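Local coordinates for protein ribosomal large subunit pseudouridine synthase D (Escherichia coli, PDB 1PRZ) that converts particular uridines of 23S ribosomal RNA to pseudouridine, probably those at positions 1911, 1915 and 1917, at residues K132-H137 / T156-Q161; E113-H118 / R163-H168; T94-A99 / R149-L154; H171-D176 / Q203-T208. All coordinates share one frame; numbering follows the deposited sequence.

Interaction 1: residues K132-H137 / T156-Q161; sequences KPAVTH and TGRTHQ
Arg158 grips the backbone oxygen of Pro133 side-on. Its NE and NH2 each lie 2.8 Å from Pro133 O, which is slightly tilted from the guanidinium plane. The Arg158 chain bends at chi2 (-62°), which turns the guanidinium back to this oxygen. Lys132 lays CB over one face, 3.3 Å from Arg158 NE. With an alanine in place of Arg158, Pro133 O would probably lose both donors and Lys132 CB its flat partner. Beside this, Val135 N donates to Thr156 OG1 at 3.0 Å. That hydroxyl donates to Gln161 OE1. Arg158 N meets Gln161 OE1 from the opposite face of the amide, so two donors fix its rotation. A type II turn brings Gln161 OE1 back to Arg158 N. Gln161 NE2 bonds weakly to Val135 O. In this catalytic domain, the Gln161 side chain is about 8 Å from that of Asp65, the active-site residue by similarity. The contact joins the start of strand 135-143 to the turn into helix 161-168, flanked by Ile115 of strand 109-117.

Interaction 2: residues E113-H118 / R163-H168; sequences EPISRH and RVHMAH
Ile115 meets Val164 and His165 where helix 161-168 packs on strand 109-117 of the antiparallel sheet in this RluA-family catalytic domain. The first element is a CH-pi contact. Ile115 CD1 lies over one face of the His165 ring, 4.0 Å from its centroid and 25° off the ring normal, shifted toward the rim. The second is apolar. Ile115 and Val164 meet tip to tip, and Ile115 CD1 to Val164 CG1 is only 3.4 Å, tighter than usual for two carbons. Val164 CG1 gets there by sitting between its backbone N and carbonyl carbon (chi1 74°). The hydrogen bonds and salt bridges of these side chains go to residues outside the two segments. His165 NE2 makes a weak hydrogen bond to Ala134 O. On the same helix, Arg163 forms salt bridges with Asp65, the active-site residue by similarity, and with Asp176. Replacing His165 by alanine removes the ring, which would probably open a gap beside Ile115 CD1 and cost Ala134 O this weak donor. At the exposed end, Glu113 and His168 cross at about a right angle, and Glu113 CG lies 4.1 Å from His168 NE2.

Interaction 3: residues T94-A99 / R149-L154; sequences TREYEA and RLRLRL
Glu96 OE2 is gripped by Arg153 through two nitrogens, NE at 2.7 Å and NH2 at 2.8 Å. It lies in the guanidinium plane, but both donors come from the same face of the carboxylate, above its plane. Arg139 adds a further salt bridge to this oxygen. The extended chain of Glu96, with CG anti to the backbone N (chi1 -178°), carries the carboxylate to Arg153. Glu98 works differently. Its OE1 takes Arg151 NH1 at 2.7 Å with the two planes nearly coplanar, 14° apart. Glu98 OE2 has a weak bond from Arg149 NH1 at 3.3 Å; Arg149 pairs more strongly with Glu142. Glu96 OE1 and Arg151 NE form a long salt bridge (3.9 Å) by charge alone, the oxygen lying well out of the guanidinium plane. This salt-bridge network lies on one face of two antiparallel neighbours, strands 94-102 and 147-154, inside the large sheet of the catalytic domain. Tyr97-Leu152 and Ala99-Leu150 are hydrogen-bonded pairs; Glu96-Arg153 and Glu98-Arg151 are non-hydrogen-bonded pairs. The other face is mostly apolar and looks toward helix 161-168. There Leu152 CD1 lies 3.7 Å from Ala99 CB, and Leu154 CD1 comes obliquely to the Tyr97 ring, 3.2 Å from Tyr97 CE2. Ile162 of the helix touches both Tyr97 and Leu152. At the strand end two waters hang on Leu154 O: one reaches Arg95 N, the other Arg95 NE.

Interaction 4: residues H171-D176 / Q203-T208; sequences HPLVGD and QALHAT
Ala204 N donates to Val174 O at 2.8 Å. Val174 sits in a type II turn from Leu173 to Asp176. Gly175 has the positive phi of that turn (77°), which favours glycine. A side chain there would also point at the backbone of Gln203. On the facing side, Ala204 is the centre of an inverse gamma turn, with a weak bond from Leu205 N to Gln203 O. Ala204 CB points at the turn and comes within 3.5 Å of Val174 O and 4.1 Å of Val174 CB. Leu173 crosses Leu205, with its CD1 3.8 Å from Leu205 CB. The contact ties the loop after helix 161-168 to the start of strand 205-213, beside the probable active site. Val100 of the neighbouring strand 94-102 touches both Val174 and Ala204, and Leu234 and Met238 of helix 229-244 touch Val174. Asp176 OD2 rests against the aliphatic part of Gln203, 3.7 Å from Gln203 CG, and the carboxylate and amide planes stand 54° apart. The Gln203 chain bends at chi2 (72°), which turns its amide away from Asp176 OD2. Asp176 OD1 takes the backbone N-H groups of Val178 and Tyr179 as well as Arg163. Gln203 OE1 bonds to Thr68 OG1. The Gln203 side chain lies about 4 Å from that of Asp65, the active-site residue by similarity.

Read from the N terminus, segment 94-99 comes first, then 113-118 and 132-137. The chain then turns back. Residues 149-154 close interaction 3, 156-161 close interaction 1 and 163-168 close interaction 2. Interaction 1 is therefore nested inside the loop of interaction 2, and interaction 3 crosses both. Interaction 4 follows in series, opening at 171-176 and closing at 203-208. All four reach the seven-stranded sheet. Interactions 1 and 2 meet through a probable bond from Lys132 N to Ile115 O, and hold the start and the later turns of helix 161-168. Interaction 3 pairs two inner strands. Interaction 4 ties the loop after that helix to the start of strand 205-213, beside strand 94-102, where Glu98 N to His206 O is a probable hydrogen bond.

Interaction 1: residues K132-H137 / T156-Q161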
loop_
_atom_site.group_PDB
_atom_site.type_symbol
_atom_site.label_atom_id
_atom_site.label_comp_id
_atom_site.label_asym_id
_atom_site.label_seq_id
_atom_site.Cartn_x
_atom_site.Cartn_y
_atom_site.Cartn_z
ATOM N N LYS A 132 12.284 -7.779 -13.180
ATOM C CA LYS A 132 12.699 -8.334 -11.898
ATOM C C LYS A 132 11.579 -9.295 -11.402
ATOM O O LYS A 132 10.394 -8.918 -11.381
ATOM C CB LYS A 132 12.883 -7.205 -10.866
ATOM C CG LYS A 132 13.793 -6.023 -11.243
ATOM C CD LYS A 132 13.882 -5.013 -10.060
ATOM C CE LYS A 132 14.967 -3.915 -10.227
ATOM N NZ LYS A 132 14.670 -2.892 -11.295
ATOM N N PRO A 133 11.932 -10.546 -11.010
ATOM C CA PRO A 133 10.867 -11.447 -10.540
ATOM C C PRO A 133 9.970 -10.801 -9.496
ATOM O O PRO A 133 10.433 -10.109 -8.594
ATOM C CB PRO A 133 11.638 -12.675 -9.985
ATOM C CG PRO A 133 13.089 -12.158 -9.769
ATOM C CD PRO A 133 13.238 -11.231 -10.991
ATOM N N ALA A 134 8.672 -11.041 -9.618
ATOM C CA ALA A 134 7.731 -10.462 -8.671
ATOM C C ALA A 134 6.598 -11.452 -8.428
ATOM O O ALA A 134 6.074 -12.074 -9.354
ATOM C CB ALA A 134 7.192 -9.149 -9.209
ATOM N N VAL A 135 6.224 -11.589 -7.166
ATOM C CA VAL A 135 5.180 -12.522 -6.787
ATOM C C VAL A 135 4.263 -11.817 -5.785
ATOM O O VAL A 135 4.725 -11.288 -4.760
ATOM C CB VAL A 135 5.790 -13.795 -6.111
ATOM C CG1 VAL A 135 4.674 -14.763 -5.695
ATOM C CG2 VAL A 135 6.745 -14.516 -7.077
ATOM N N THR A 136 2.971 -11.800 -6.115
ATOM C CA THR A 136 1.948 -11.204 -5.271
ATOM C C THR A 136 0.872 -12.244 -5.032
ATOM O O THR A 136 0.383 -12.852 -5.980
ATOM C CB THR A 136 1.244 -10.018 -5.957
ATOM O OG1 THR A 136 2.194 -8.989 -6.227
ATOM C CG2 THR A 136 0.113 -9.476 -5.045
ATOM N N HIS A 137 0.496 -12.436 -3.776
ATOM C CA HIS A 137 -0.557 -13.409 -3.440
ATOM C C HIS A 137 -1.779 -12.605 -3.049
ATOM O O HIS A 137 -1.642 -11.604 -2.340
ATOM C CB HIS A 137 -0.144 -14.286 -2.243
ATOM C CG HIS A 137 1.104 -15.073 -2.489
ATOM N ND1 HIS A 137 1.193 -16.008 -3.494
ATOM C CD2 HIS A 137 2.333 -15.005 -1.918
ATOM C CE1 HIS A 137 2.429 -16.483 -3.542
ATOM N NE2 HIS A 137 3.140 -15.893 -2.598
ATOM N N THR A 156 7.727 -10.448 -2.872
ATOM C CA THR A 156 8.743 -9.504 -3.371
ATOM C C THR A 156 8.113 -8.099 -3.177
ATOM O O THR A 156 6.904 -7.990 -2.949
ATOM C CB THR A 156 9.064 -9.696 -4.882
ATOM O OG1 THR A 156 7.859 -9.650 -5.650
ATOM C CG2 THR A 156 9.779 -11.033 -5.139
ATOM N N GLY A 157 8.913 -7.033 -3.255
ATOM C CA GLY A 157 8.354 -5.697 -3.085
ATOM C C GLY A 157 8.755 -4.689 -4.159
ATOM O O GLY A 157 9.233 -3.594 -3.835
ATOM N N ARG A 158 8.559 -5.027 -5.434
ATOM C CA ARG A 158 8.927 -4.104 -6.506
ATOM C C ARG A 158 8.044 -2.848 -6.596
ATOM O O ARG A 158 6.947 -2.751 -5.988
ATOM C CB ARG A 158 8.878 -4.799 -7.875
ATOM C CG ARG A 158 9.451 -6.217 -7.918
ATOM C CD ARG A 158 10.924 -6.271 -7.573
ATOM N NE ARG A 158 11.460 -7.593 -7.895
ATOM C CZ ARG A 158 12.641 -8.049 -7.485
ATOM N NH1 ARG A 158 13.416 -7.279 -6.728
ATOM N NH2 ARG A 158 13.038 -9.276 -7.830
ATOM N N THR A 159 8.533 -1.896 -7.393
ATOM C CA THR A 159 7.844 -0.632 -7.632
ATOM C C THR A 159 6.455 -0.877 -8.262
ATOM O O THR A 159 6.340 -1.565 -9.281
ATOM C CB THR A 159 8.715 0.292 -8.563
ATOM O OG1 THR A 159 9.959 0.593 -7.900
ATOM C CG2 THR A 159 7.966 1.595 -8.881
ATOM N N HIS A 160 5.411 -0.332 -7.621
ATOM C CA HIS A 160 4.025 -0.453 -8.057
ATOM C C HIS A 160 3.595 -1.916 -8.177
ATOM O O HIS A 160 2.615 -2.214 -8.858
ATOM C CB HIS A 160 3.815 0.188 -9.442
ATOM C CG HIS A 160 4.030 1.672 -9.494
ATOM N ND1 HIS A 160 3.885 2.388 -10.663
ATOM C CD2 HIS A 160 4.398 2.566 -8.546
ATOM C CE1 HIS A 160 4.162 3.661 -10.431
ATOM N NE2 HIS A 160 4.479 3.796 -9.156
ATOM N N GLN A 161 4.288 -2.820 -7.489
ATOM C CA GLN A 161 3.983 -4.233 -7.645
ATOM C C GLN A 161 2.502 -4.603 -7.585
ATOM O O GLN A 161 1.984 -5.178 -8.523
ATOM C CB GLN A 161 4.762 -5.090 -6.637
ATOM C CG GLN A 161 4.686 -6.581 -7.001
ATOM C CD GLN A 161 5.559 -7.450 -6.130
ATOM O OE1 GLN A 161 6.743 -7.177 -5.957
ATOM N NE2 GLN A 161 4.973 -8.518 -5.575
#

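Interaction 2: residues E113-H118 / R163-H168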
loop_
_atom_site.group_PDB
_atom_site.type_symbol
_atom_site.label_atom_id
_atom_site.label_comp_id
_atom_site.label_asym_id
_atom_site.label_seq_id
_atom_site.Cartn_x
_atom_site.Cartn_y
_atom_site.Cartn_z
ATOM N N GLU A 113 4.788 -12.791 -12.078
ATOM C CA GLU A 113 5.225 -12.245 -13.369
ATOM C C GLU A 113 6.232 -11.142 -13.087
ATOM O O GLU A 113 5.971 -10.269 -12.256
ATOM C CB GLU A 113 4.030 -11.658 -14.108
ATOM C CG GLU A 113 2.837 -12.606 -14.261
ATOM C CD GLU A 113 3.043 -13.671 -15.326
ATOM O OE1 GLU A 113 4.086 -13.632 -16.029
ATOM O OE2 GLU A 113 2.158 -14.548 -15.469
ATOM N N PRO A 114 7.388 -11.144 -13.782
ATOM C CA PRO A 114 8.429 -10.125 -13.570
ATOM C C PRO A 114 7.954 -8.703 -13.908
ATOM O O PRO A 114 7.026 -8.505 -14.687
ATOM C CB PRO A 114 9.576 -10.584 -14.484
ATOM C CG PRO A 114 9.277 -12.038 -14.748
ATOM C CD PRO A 114 7.775 -12.061 -14.863
ATOM N N ILE A 115 8.605 -7.729 -13.296
ATOM C CA ILE A 115 8.260 -6.336 -13.500
ATOM C C ILE A 115 9.454 -5.428 -13.854
ATOM O O ILE A 115 10.537 -5.504 -13.261
ATOM C CB ILE A 115 7.592 -5.750 -12.230
ATOM C CG1 ILE A 115 6.332 -6.546 -11.876
ATOM C CG2 ILE A 115 7.226 -4.293 -12.458
ATOM C CD1 ILE A 115 5.713 -6.128 -10.572
ATOM N N SER A 116 9.225 -4.546 -14.815
ATOM C CA SER A 116 10.247 -3.590 -15.204
ATOM C C SER A 116 9.541 -2.303 -15.631
ATOM O O SER A 116 8.310 -2.234 -15.666
ATOM C CB SER A 116 11.108 -4.174 -16.337
ATOM O OG SER A 116 10.321 -4.741 -17.373
ATOM N N ARG A 117 10.321 -1.278 -15.943
ATOM C CA ARG A 117 9.732 -0.020 -16.361
ATOM C C ARG A 117 8.998 -0.139 -17.675
ATOM O O ARG A 117 9.443 -0.821 -18.587
ATOM C CB ARG A 117 10.819 1.055 -16.481
ATOM C CG ARG A 117 11.486 1.343 -15.153
ATOM C CD ARG A 117 12.071 2.705 -15.108
ATOM N NE ARG A 117 11.155 3.757 -15.552
ATOM C CZ ARG A 117 11.474 5.050 -15.490
ATOM N NH1 ARG A 117 12.661 5.394 -14.998
ATOM N NH2 ARG A 117 10.643 5.984 -15.932
ATOM N N HIS A 118 7.848 0.503 -17.775
ATOM C CA HIS A 118 7.148 0.494 -19.041
ATOM C C HIS A 118 8.145 1.243 -19.954
ATOM O O HIS A 118 8.692 2.287 -19.580
ATOM C CB HIS A 118 5.843 1.258 -18.912
ATOM C CG HIS A 118 4.953 1.132 -20.105
ATOM N ND1 HIS A 118 5.363 1.469 -21.380
ATOM C CD2 HIS A 118 3.668 0.722 -20.216
ATOM C CE1 HIS A 118 4.365 1.272 -22.225
ATOM N NE2 HIS A 118 3.325 0.818 -21.544
ATOM N N ARG A 163 -0.206 -2.693 -7.687
ATOM C CA ARG A 163 -0.963 -1.988 -8.701
ATOM C C ARG A 163 -0.766 -2.561 -10.117
ATOM O O ARG A 163 -1.749 -2.718 -10.865
ATOM C CB ARG A 163 -0.581 -0.520 -8.727
ATOM C CG ARG A 163 -1.013 0.256 -7.549
ATOM C CD ARG A 163 -1.079 1.714 -8.028
ATOM N NE ARG A 163 0.067 2.429 -7.633
ATOM C CZ ARG A 163 0.412 3.614 -8.114
ATOM N NH1 ARG A 163 -0.311 4.252 -9.048
ATOM N NH2 ARG A 163 1.480 4.160 -7.605
ATOM N N VAL A 164 0.484 -2.858 -10.493
ATOM C CA VAL A 164 0.710 -3.364 -11.849
ATOM C C VAL A 164 0.278 -4.823 -11.993
ATOM O O VAL A 164 -0.261 -5.203 -13.023
ATOM C CB VAL A 164 2.178 -3.159 -12.333
ATOM C CG1 VAL A 164 3.126 -4.122 -11.658
ATOM C CG2 VAL A 164 2.229 -3.369 -13.862
ATOM N N HIS A 165 0.446 -5.621 -10.936
ATOM C CA HIS A 165 0.016 -7.013 -11.012
ATOM C C HIS A 165 -1.491 -7.110 -11.131
ATOM O O HIS A 165 -2.008 -7.923 -11.916
ATOM C CB HIS A 165 0.481 -7.809 -9.785
ATOM C CG HIS A 165 1.819 -8.449 -9.955
ATOM N ND1 HIS A 165 2.476 -8.475 -11.172
ATOM C CD2 HIS A 165 2.610 -9.113 -9.082
ATOM C CE1 HIS A 165 3.617 -9.132 -11.037
ATOM N NE2 HIS A 165 3.724 -9.528 -9.778
HETATM N N MSE A 166 -2.208 -6.297 -10.346
HETATM C CA MSE A 166 -3.660 -6.329 -10.416
HETATM C C MSE A 166 -4.103 -5.841 -11.796
HETATM O O MSE A 166 -4.983 -6.436 -12.438
HETATM C CB MSE A 166 -4.284 -5.474 -9.301
HETATM C CG MSE A 166 -4.132 -6.118 -7.893
HETATM SE SE MSE A 166 -4.874 -7.974 -7.756
HETATM C CE MSE A 166 -3.221 -8.962 -8.030
ATOM N N ALA A 167 -3.512 -4.751 -12.263
ATOM C CA ALA A 167 -3.897 -4.278 -13.590
ATOM C C ALA A 167 -3.620 -5.376 -14.629
ATOM O O ALA A 167 -4.406 -5.555 -15.557
ATOM C CB ALA A 167 -3.132 -3.016 -13.952
ATOM N N HIS A 168 -2.519 -6.101 -14.451
ATOM C CA HIS A 168 -2.100 -7.170 -15.355
ATOM C C HIS A 168 -3.190 -8.220 -15.491
ATOM O O HIS A 168 -3.478 -8.670 -16.592
ATOM C CB HIS A 168 -0.801 -7.836 -14.870
ATOM C CG HIS A 168 -0.339 -8.969 -15.743
ATOM N ND1 HIS A 168 0.207 -8.773 -16.998
ATOM C CD2 HIS A 168 -0.418 -10.311 -15.574
ATOM C CE1 HIS A 168 0.439 -9.946 -17.566
ATOM N NE2 HIS A 168 0.068 -10.897 -16.723
#

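Interaction 3: residues T94-A99 / R149-L154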
loop_
_atom_site.group_PDB
_atom_site.type_symbol
_atom_site.label_atom_id
_atom_site.label_comp_id
_atom_site.label_asym_id
_atom_site.label_seq_id
_atom_site.Cartn_x
_atom_site.Cartn_y
_atom_site.Cartn_z
ATOM N N THR A 94 6.609 -10.005 6.676
ATOM C CA THR A 94 5.250 -10.106 6.116
ATOM C C THR A 94 4.624 -8.706 5.950
ATOM O O THR A 94 4.508 -7.936 6.922
ATOM C CB THR A 94 4.332 -10.919 7.032
ATOM O OG1 THR A 94 4.911 -12.215 7.249
ATOM C CG2 THR A 94 2.937 -11.049 6.406
ATOM N N ARG A 95 4.236 -8.387 4.721
ATOM C CA ARG A 95 3.585 -7.100 4.445
ATOM C C ARG A 95 2.230 -7.398 3.791
ATOM O O ARG A 95 2.173 -7.788 2.620
ATOM C CB ARG A 95 4.456 -6.229 3.533
ATOM C CG ARG A 95 5.697 -5.679 4.237
ATOM C CD ARG A 95 6.636 -5.000 3.259
ATOM N NE ARG A 95 7.398 -5.936 2.429
ATOM C CZ ARG A 95 8.286 -5.558 1.504
ATOM N NH1 ARG A 95 8.523 -4.267 1.290
ATOM N NH2 ARG A 95 8.940 -6.467 0.773
ATOM N N GLU A 96 1.157 -7.232 4.566
ATOM C CA GLU A 96 -0.181 -7.504 4.051
ATOM C C GLU A 96 -0.911 -6.205 3.697
ATOM O O GLU A 96 -0.744 -5.186 4.359
ATOM C CB GLU A 96 -0.960 -8.313 5.094
ATOM C CG GLU A 96 -2.343 -8.710 4.667
ATOM C CD GLU A 96 -2.976 -9.631 5.685
ATOM O OE1 GLU A 96 -3.433 -9.115 6.743
ATOM O OE2 GLU A 96 -2.970 -10.857 5.411
ATOM N N TYR A 97 -1.712 -6.261 2.635
ATOM C CA TYR A 97 -2.439 -5.098 2.149
ATOM C C TYR A 97 -3.895 -5.385 1.969
ATOM O O TYR A 97 -4.261 -6.529 1.735
ATOM C CB TYR A 97 -1.951 -4.695 0.768
ATOM C CG TYR A 97 -0.609 -4.068 0.739
ATOM C CD1 TYR A 97 -0.493 -2.693 0.567
ATOM C CD2 TYR A 97 0.563 -4.844 0.842
ATOM C CE1 TYR A 97 0.761 -2.082 0.482
ATOM C CE2 TYR A 97 1.828 -4.232 0.764
ATOM C CZ TYR A 97 1.902 -2.856 0.577
ATOM O OH TYR A 97 3.108 -2.208 0.417
ATOM N N GLU A 98 -4.714 -4.347 2.109
ATOM C CA GLU A 98 -6.137 -4.456 1.812
ATOM C C GLU A 98 -6.307 -3.534 0.583
ATOM O O GLU A 98 -5.714 -2.455 0.519
ATOM C CB GLU A 98 -7.009 -3.941 2.945
ATOM C CG GLU A 98 -8.456 -4.064 2.575
ATOM C CD GLU A 98 -9.309 -4.606 3.694
ATOM O OE1 GLU A 98 -8.924 -5.616 4.349
ATOM O OE2 GLU A 98 -10.392 -4.017 3.907
ATOM N N ALA A 99 -7.122 -3.962 -0.373
ATOM C CA ALA A 99 -7.301 -3.195 -1.587
ATOM C C ALA A 99 -8.696 -3.403 -2.114
ATOM O O ALA A 99 -9.367 -4.381 -1.776
ATOM C CB ALA A 99 -6.290 -3.671 -2.665
ATOM N N ARG A 149 -13.140 -6.680 -2.856
ATOM C CA ARG A 149 -12.233 -6.299 -1.779
ATOM C C ARG A 149 -11.218 -7.449 -1.617
ATOM O O ARG A 149 -11.604 -8.621 -1.498
ATOM C CB ARG A 149 -12.987 -6.081 -0.454
ATOM C CG ARG A 149 -12.060 -5.711 0.701
ATOM C CD ARG A 149 -12.809 -5.099 1.905
ATOM N NE ARG A 149 -13.733 -6.010 2.591
ATOM C CZ ARG A 149 -13.399 -6.810 3.615
ATOM N NH1 ARG A 149 -12.144 -6.833 4.074
ATOM N NH2 ARG A 149 -14.334 -7.529 4.237
ATOM N N LEU A 150 -9.930 -7.095 -1.597
ATOM C CA LEU A 150 -8.866 -8.088 -1.504
ATOM C C LEU A 150 -7.922 -7.859 -0.347
ATOM O O LEU A 150 -7.828 -6.765 0.211
ATOM C CB LEU A 150 -7.991 -8.072 -2.779
ATOM C CG LEU A 150 -8.693 -8.090 -4.146
ATOM C CD1 LEU A 150 -7.687 -7.752 -5.264
ATOM C CD2 LEU A 150 -9.320 -9.463 -4.349
ATOM N N ARG A 151 -7.208 -8.920 -0.020
ATOM C CA ARG A 151 -6.148 -8.851 0.965
ATOM C C ARG A 151 -4.990 -9.470 0.178
ATOM O O ARG A 151 -5.163 -10.532 -0.441
ATOM C CB ARG A 151 -6.471 -9.694 2.162
ATOM C CG ARG A 151 -5.790 -9.205 3.342
ATOM C CD ARG A 151 -6.768 -8.423 4.133
ATOM N NE ARG A 151 -7.094 -9.208 5.295
ATOM C CZ ARG A 151 -8.053 -8.897 6.164
ATOM N NH1 ARG A 151 -8.792 -7.797 6.002
ATOM N NH2 ARG A 151 -8.286 -9.704 7.188
ATOM N N LEU A 152 -3.838 -8.817 0.187
ATOM C CA LEU A 152 -2.687 -9.295 -0.573
ATOM C C LEU A 152 -1.436 -9.399 0.293
ATOM O O LEU A 152 -1.311 -8.711 1.307
ATOM C CB LEU A 152 -2.388 -8.340 -1.745
ATOM C CG LEU A 152 -3.536 -7.998 -2.706
ATOM C CD1 LEU A 152 -4.308 -6.765 -2.200
ATOM C CD2 LEU A 152 -2.960 -7.742 -4.063
ATOM N N ARG A 153 -0.531 -10.284 -0.084
ATOM C CA ARG A 153 0.727 -10.388 0.640
ATOM C C ARG A 153 1.849 -10.338 -0.370
ATOM O O ARG A 153 1.787 -10.998 -1.416
ATOM C CB ARG A 153 0.812 -11.668 1.477
ATOM C CG ARG A 153 -0.122 -11.572 2.648
ATOM C CD ARG A 153 0.193 -12.528 3.754
ATOM N NE ARG A 153 -0.854 -12.421 4.766
ATOM C CZ ARG A 153 -0.972 -13.251 5.791
ATOM N NH1 ARG A 153 -0.085 -14.233 5.931
ATOM N NH2 ARG A 153 -2.010 -13.132 6.622
ATOM N N LEU A 154 2.848 -9.516 -0.036
ATOM C CA LEU A 154 4.025 -9.292 -0.849
ATOM C C LEU A 154 5.132 -10.306 -0.542
ATOM O O LEU A 154 5.602 -10.376 0.595
ATOM C CB LEU A 154 4.564 -7.866 -0.593
ATOM C CG LEU A 154 3.778 -6.632 -1.114
ATOM C CD1 LEU A 154 4.509 -5.335 -0.688
ATOM C CD2 LEU A 154 3.645 -6.673 -2.632
HETATM O O HOH W 1 4.347 -10.751 2.938
HETATM O O HOH W 2 6.774 -8.682 2.346
HETATM O O HOH W 3 -4.108 -11.518 8.201
#

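Interaction 4: residues H171-D176 / Q203-T208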
loop_
_atom_site.group_PDB
_atom_site.type_symbol
_atom_site.label_atom_id
_atom_site.label_comp_id
_atom_site.label_asym_id
_atom_site.label_seq_id
_atom_site.Cartn_x
_atom_site.Cartn_y
_atom_site.Cartn_z
ATOM N N HIS A 171 -7.787 -6.423 -13.304
ATOM C CA HIS A 171 -8.470 -5.851 -12.167
ATOM C C HIS A 171 -7.665 -4.750 -11.487
ATOM O O HIS A 171 -7.242 -4.924 -10.336
ATOM C CB HIS A 171 -8.784 -6.978 -11.177
ATOM C CG HIS A 171 -9.657 -8.043 -11.763
ATOM N ND1 HIS A 171 -11.006 -7.845 -11.991
ATOM C CD2 HIS A 171 -9.369 -9.276 -12.252
ATOM C CE1 HIS A 171 -11.512 -8.907 -12.599
ATOM N NE2 HIS A 171 -10.538 -9.788 -12.771
ATOM N N PRO A 172 -7.423 -3.614 -12.191
ATOM C CA PRO A 172 -6.654 -2.540 -11.531
ATOM C C PRO A 172 -7.416 -2.012 -10.301
ATOM O O PRO A 172 -8.607 -2.208 -10.148
ATOM C CB PRO A 172 -6.483 -1.486 -12.629
ATOM C CG PRO A 172 -7.696 -1.733 -13.577
ATOM C CD PRO A 172 -7.823 -3.238 -13.572
ATOM N N LEU A 173 -6.706 -1.360 -9.407
ATOM C CA LEU A 173 -7.338 -0.860 -8.213
ATOM C C LEU A 173 -8.193 0.354 -8.509
ATOM O O LEU A 173 -7.854 1.134 -9.388
ATOM C CB LEU A 173 -6.260 -0.504 -7.187
ATOM C CG LEU A 173 -5.322 -1.684 -6.882
ATOM C CD1 LEU A 173 -4.408 -1.356 -5.663
ATOM C CD2 LEU A 173 -6.153 -2.908 -6.550
ATOM N N VAL A 174 -9.292 0.477 -7.771
ATOM C CA VAL A 174 -10.199 1.621 -7.839
ATOM C C VAL A 174 -9.363 2.872 -7.499
ATOM O O VAL A 174 -8.538 2.853 -6.577
ATOM C CB VAL A 174 -11.318 1.487 -6.772
ATOM C CG1 VAL A 174 -12.113 2.785 -6.632
ATOM C CG2 VAL A 174 -12.246 0.327 -7.126
ATOM N N GLY A 175 -9.576 3.946 -8.264
ATOM C CA GLY A 175 -8.902 5.210 -8.016
ATOM C C GLY A 175 -7.451 5.369 -8.444
ATOM O O GLY A 175 -6.872 6.443 -8.265
ATOM N N ASP A 176 -6.865 4.312 -8.998
ATOM C CA ASP A 176 -5.472 4.331 -9.418
ATOM C C ASP A 176 -5.393 5.293 -10.610
ATOM O O ASP A 176 -5.906 4.980 -11.676
ATOM C CB ASP A 176 -5.038 2.938 -9.867
ATOM C CG ASP A 176 -3.531 2.794 -9.948
ATOM O OD1 ASP A 176 -2.864 3.733 -10.490
ATOM O OD2 ASP A 176 -3.021 1.745 -9.463
ATOM N N GLN A 203 -5.104 5.129 -5.492
ATOM C CA GLN A 203 -5.221 3.668 -5.536
ATOM C C GLN A 203 -5.929 3.273 -4.225
ATOM O O GLN A 203 -5.530 3.745 -3.146
ATOM C CB GLN A 203 -3.879 2.937 -5.396
ATOM C CG GLN A 203 -2.662 3.381 -6.145
ATOM C CD GLN A 203 -2.043 4.661 -5.658
ATOM O OE1 GLN A 203 -1.155 4.721 -4.775
ATOM N NE2 GLN A 203 -2.483 5.691 -6.255
ATOM N N ALA A 204 -6.930 2.399 -4.304
ATOM C CA ALA A 204 -7.616 1.911 -3.087
ATOM C C ALA A 204 -6.672 0.826 -2.546
ATOM O O ALA A 204 -6.917 -0.369 -2.718
ATOM C CB ALA A 204 -8.973 1.300 -3.448
ATOM N N LEU A 205 -5.593 1.250 -1.914
ATOM C CA LEU A 205 -4.588 0.317 -1.420
ATOM C C LEU A 205 -4.081 0.777 -0.050
ATOM O O LEU A 205 -3.756 1.961 0.127
ATOM C CB LEU A 205 -3.417 0.263 -2.423
ATOM C CG LEU A 205 -2.261 -0.675 -2.082
ATOM C CD1 LEU A 205 -2.767 -2.114 -1.980
ATOM C CD2 LEU A 205 -1.210 -0.590 -3.181
ATOM N N HIS A 206 -3.994 -0.156 0.902
ATOM C CA HIS A 206 -3.562 0.172 2.284
ATOM C C HIS A 206 -2.683 -0.930 2.892
ATOM O O HIS A 206 -3.082 -2.091 2.872
ATOM C CB HIS A 206 -4.822 0.335 3.147
ATOM C CG HIS A 206 -4.555 0.556 4.597
ATOM N ND1 HIS A 206 -3.926 1.687 5.074
ATOM C CD2 HIS A 206 -4.847 -0.202 5.685
ATOM C CE1 HIS A 206 -3.842 1.618 6.390
ATOM N NE2 HIS A 206 -4.393 0.484 6.788
ATOM N N ALA A 207 -1.516 -0.566 3.417
ATOM C CA ALA A 207 -0.598 -1.531 4.044
ATOM C C ALA A 207 -1.171 -1.707 5.457
ATOM O O ALA A 207 -0.911 -0.919 6.370
ATOM C CB ALA A 207 0.844 -0.959 4.083
ATOM N N THR A 208 -1.959 -2.771 5.586
ATOM C CA THR A 208 -2.724 -3.063 6.766
ATOM C C THR A 208 -2.092 -3.849 7.932
ATOM O O THR A 208 -2.485 -3.670 9.076
ATOM C CB THR A 208 -4.063 -3.730 6.295
ATOM O OG1 THR A 208 -5.051 -3.604 7.327
ATOM C CG2 THR A 208 -3.834 -5.209 5.941
#